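Local atomic coordinates of transcription anti-terminator antagonist UpxZ (Bacteroides uniformis ATCC 8492, PDB entry 4EPZ), a protein that probably antagonises transcription anti-termination and so takes part in regulating capsular polysaccharide synthesis. Residues Trp110-Thr115 and Asn149-Gln154. Sequence-based numbering, arbitrary orientation. Where two conformers were deposited one is given.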
loop_
_atom_site.group_PDB
_atom_site.type_symbol
_atom_site.label_atom_id
_atom_site.label_comp_id
_atom_site.label_asym_id
_atom_site.label_seq_id
_atom_site.Cartn_x
_atom_site.Cartn_y
_atom_site.Cartn_z
ATOM N N TRP A 110 0.353 -4.168 -2.688
ATOM C CA TRP A 110 -0.145 -2.849 -3.101
ATOM C C TRP A 110 0.275 -2.506 -4.528
ATOM O O TRP A 110 -0.526 -1.938 -5.279
ATOM C CB TRP A 110 0.321 -1.771 -2.128
ATOM C CG TRP A 110 -0.553 -1.755 -0.923
ATOM C CD1 TRP A 110 -0.304 -2.356 0.273
ATOM C CD2 TRP A 110 -1.919 -1.316 -0.878
ATOM N NE1 TRP A 110 -1.392 -2.210 1.111
ATOM C CE2 TRP A 110 -2.405 -1.589 0.422
ATOM C CE3 TRP A 110 -2.752 -0.629 -1.784
ATOM C CZ2 TRP A 110 -3.699 -1.235 0.829
ATOM C CZ3 TRP A 110 -4.033 -0.277 -1.374
ATOM C CH2 TRP A 110 -4.505 -0.608 -0.099
ATOM N N GLY A 111 1.502 -2.851 -4.908
ATOM C CA GLY A 111 1.977 -2.603 -6.274
ATOM C C GLY A 111 1.172 -3.409 -7.283
ATOM O O GLY A 111 0.719 -2.869 -8.309
ATOM N N TYR A 112 0.868 -4.670 -6.950
ATOM C CA TYR A 112 -0.002 -5.493 -7.826
ATOM C C TYR A 112 -1.401 -4.857 -7.944
ATOM O O TYR A 112 -1.996 -4.847 -9.033
ATOM C CB TYR A 112 -0.113 -6.925 -7.243
ATOM C CG TYR A 112 -1.174 -7.773 -7.912
ATOM C CD1 TYR A 112 -0.956 -8.332 -9.170
ATOM C CD2 TYR A 112 -2.389 -8.025 -7.280
ATOM C CE1 TYR A 112 -1.937 -9.113 -9.788
ATOM C CE2 TYR A 112 -3.388 -8.767 -7.906
ATOM C CZ TYR A 112 -3.141 -9.334 -9.144
ATOM O OH TYR A 112 -4.102 -10.118 -9.729
ATOM N N SER A 113 -1.957 -4.338 -6.831
ATOM C CA SER A 113 -3.311 -3.777 -6.902
ATOM C C SER A 113 -3.431 -2.613 -7.883
ATOM O O SER A 113 -4.522 -2.350 -8.409
ATOM C CB SER A 113 -3.742 -3.284 -5.535
ATOM O OG SER A 113 -3.182 -2.022 -5.203
ATOM N N GLU A 114 -2.327 -1.898 -8.095
ATOM C CA GLU A 114 -2.290 -0.721 -8.974
ATOM C C GLU A 114 -1.972 -1.055 -10.414
ATOM O O GLU A 114 -2.301 -0.269 -11.301
ATOM C CB GLU A 114 -1.227 0.266 -8.498
ATOM C CG GLU A 114 -1.612 0.979 -7.209
ATOM C CD GLU A 114 -2.701 2.029 -7.325
ATOM O OE1 GLU A 114 -2.954 2.523 -8.448
ATOM O OE2 GLU A 114 -3.334 2.328 -6.290
ATOM N N THR A 115 -1.329 -2.186 -10.657
ATOM C CA THR A 115 -0.829 -2.542 -11.985
ATOM C C THR A 115 -1.428 -3.781 -12.597
ATOM O O THR A 115 -1.406 -3.913 -13.845
ATOM C CB THR A 115 0.696 -2.809 -11.873
ATOM O OG1 THR A 115 0.929 -3.894 -10.946
ATOM C CG2 THR A 115 1.488 -1.565 -11.399
ATOM N N ASN A 149 -8.271 -10.440 -2.289
ATOM C CA ASN A 149 -9.347 -9.532 -2.678
ATOM C C ASN A 149 -8.963 -8.752 -3.951
ATOM O O ASN A 149 -9.807 -8.586 -4.829
ATOM C CB ASN A 149 -9.705 -8.607 -1.536
ATOM C CG ASN A 149 -10.552 -9.291 -0.468
ATOM O OD1 ASN A 149 -11.396 -10.150 -0.755
ATOM N ND2 ASN A 149 -10.385 -8.900 0.784
ATOM N N PHE A 150 -7.687 -8.310 -4.067
ATOM C CA PHE A 150 -7.261 -7.603 -5.291
ATOM C C PHE A 150 -7.341 -8.550 -6.508
ATOM O O PHE A 150 -7.796 -8.145 -7.581
ATOM C CB PHE A 150 -5.833 -7.053 -5.126
ATOM C CG PHE A 150 -5.737 -5.875 -4.175
ATOM C CD1 PHE A 150 -6.628 -4.807 -4.270
ATOM C CD2 PHE A 150 -4.683 -5.778 -3.263
ATOM C CE1 PHE A 150 -6.530 -3.712 -3.400
ATOM C CE2 PHE A 150 -4.576 -4.673 -2.413
ATOM C CZ PHE A 150 -5.497 -3.651 -2.491
ATOM N N GLU A 151 -6.933 -9.810 -6.325
ATOM C CA GLU A 151 -6.953 -10.783 -7.418
ATOM C C GLU A 151 -8.390 -11.041 -7.879
ATOM O O GLU A 151 -8.666 -11.022 -9.085
ATOM C CB GLU A 151 -6.295 -12.098 -6.990
ATOM C CG GLU A 151 -4.786 -12.016 -6.831
ATOM C CD GLU A 151 -4.164 -13.269 -6.252
ATOM O OE1 GLU A 151 -4.901 -14.120 -5.704
ATOM O OE2 GLU A 151 -2.934 -13.417 -6.376
ATOM N N GLU A 152 -9.313 -11.241 -6.931
ATOM C CA GLU A 152 -10.718 -11.545 -7.236
ATOM C C GLU A 152 -11.519 -10.353 -7.788
ATOM O O GLU A 152 -12.595 -10.551 -8.386
ATOM C CB GLU A 152 -11.393 -12.055 -5.969
ATOM C CG GLU A 152 -10.878 -13.416 -5.543
ATOM C CD GLU A 152 -11.562 -13.988 -4.315
ATOM O OE1 GLU A 152 -12.419 -13.290 -3.725
ATOM O OE2 GLU A 152 -11.226 -15.130 -3.932
ATOM N N ASN A 153 -11.057 -9.119 -7.549
ATOM C CA ASN A 153 -11.806 -7.926 -7.959
ATOM C C ASN A 153 -11.098 -7.118 -9.036
ATOM O O ASN A 153 -11.355 -5.913 -9.188
ATOM C CB ASN A 153 -12.065 -7.058 -6.740
ATOM C CG ASN A 153 -13.010 -7.742 -5.789
ATOM O OD1 ASN A 153 -14.102 -8.174 -6.172
ATOM N ND2 ASN A 153 -12.585 -7.921 -4.565
ATOM N N GLN A 154 -10.321 -7.797 -9.881
ATOM C CA GLN A 154 -9.626 -7.093 -10.941
ATOM C C GLN A 154 -10.601 -6.388 -11.875
ATOM O O GLN A 154 -10.374 -5.228 -12.236
ATOM C CB GLN A 154 -8.731 -8.044 -11.738
ATOM C CG GLN A 154 -8.015 -7.350 -12.933
ATOM C CD GLN A 154 -6.956 -8.220 -13.557
ATOM O OE1 GLN A 154 -6.870 -9.441 -13.298
ATOM N NE2 GLN A 154 -6.151 -7.619 -14.407
#
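Phe150 and Trp110 form a T-shaped (edge-to-face) aromatic pair. The edge of Phe150 is turned toward the face of the six-membered ring of Trp110, with planes at 68° and centroids 5.3 Å apart. Phe150 CZ leads, over one face of the Trp110 ring and offset toward the rim, 3.8 Å from Trp110 CZ3. The bond from CA to CB of Phe150 points toward segment 110-115, and CG is anti to the carbonyl carbon (chi1 -72°). A CH-pi contact covers one face of the Phe150 ring: Ser113 CB sits over its centre.

Tyr112 packs against Phe150 and Glu151. Phe150 CB meets the edge of the Tyr112 ring, 4.1 Å from Tyr112 CE2. The side chain of Glu151 crosses that of Tyr112 at about a right angle, and its CG comes 3.5 Å from Tyr112 OH. The carboxylate goes elsewhere, with Glu151 OE2 hydrogen-bonded to His125. An alanine in place of Phe150 would probably open a gap between the helices, leaving the face of Trp110 and CB of Ser113 without their aromatic partner.

Within helix 102-115, Ser113 OG donates to Trp110 O at 2.7 Å, which fixes the hydroxyl on the side of the Phe150 ring that Ser113 covers.

Beyond the pair, Trp110 also packs on Leu64, Leu67 and Met68 of helix 56-72, and Tyr112 on Leu120 and Ala121 of helix 118-129. Phe150 O takes a hydrogen bond from Tyr116 OH. This is helix-helix packing through aromatic side chains in an all-helical fold, joining the C-terminal ends of helices 102-115 and 138-152.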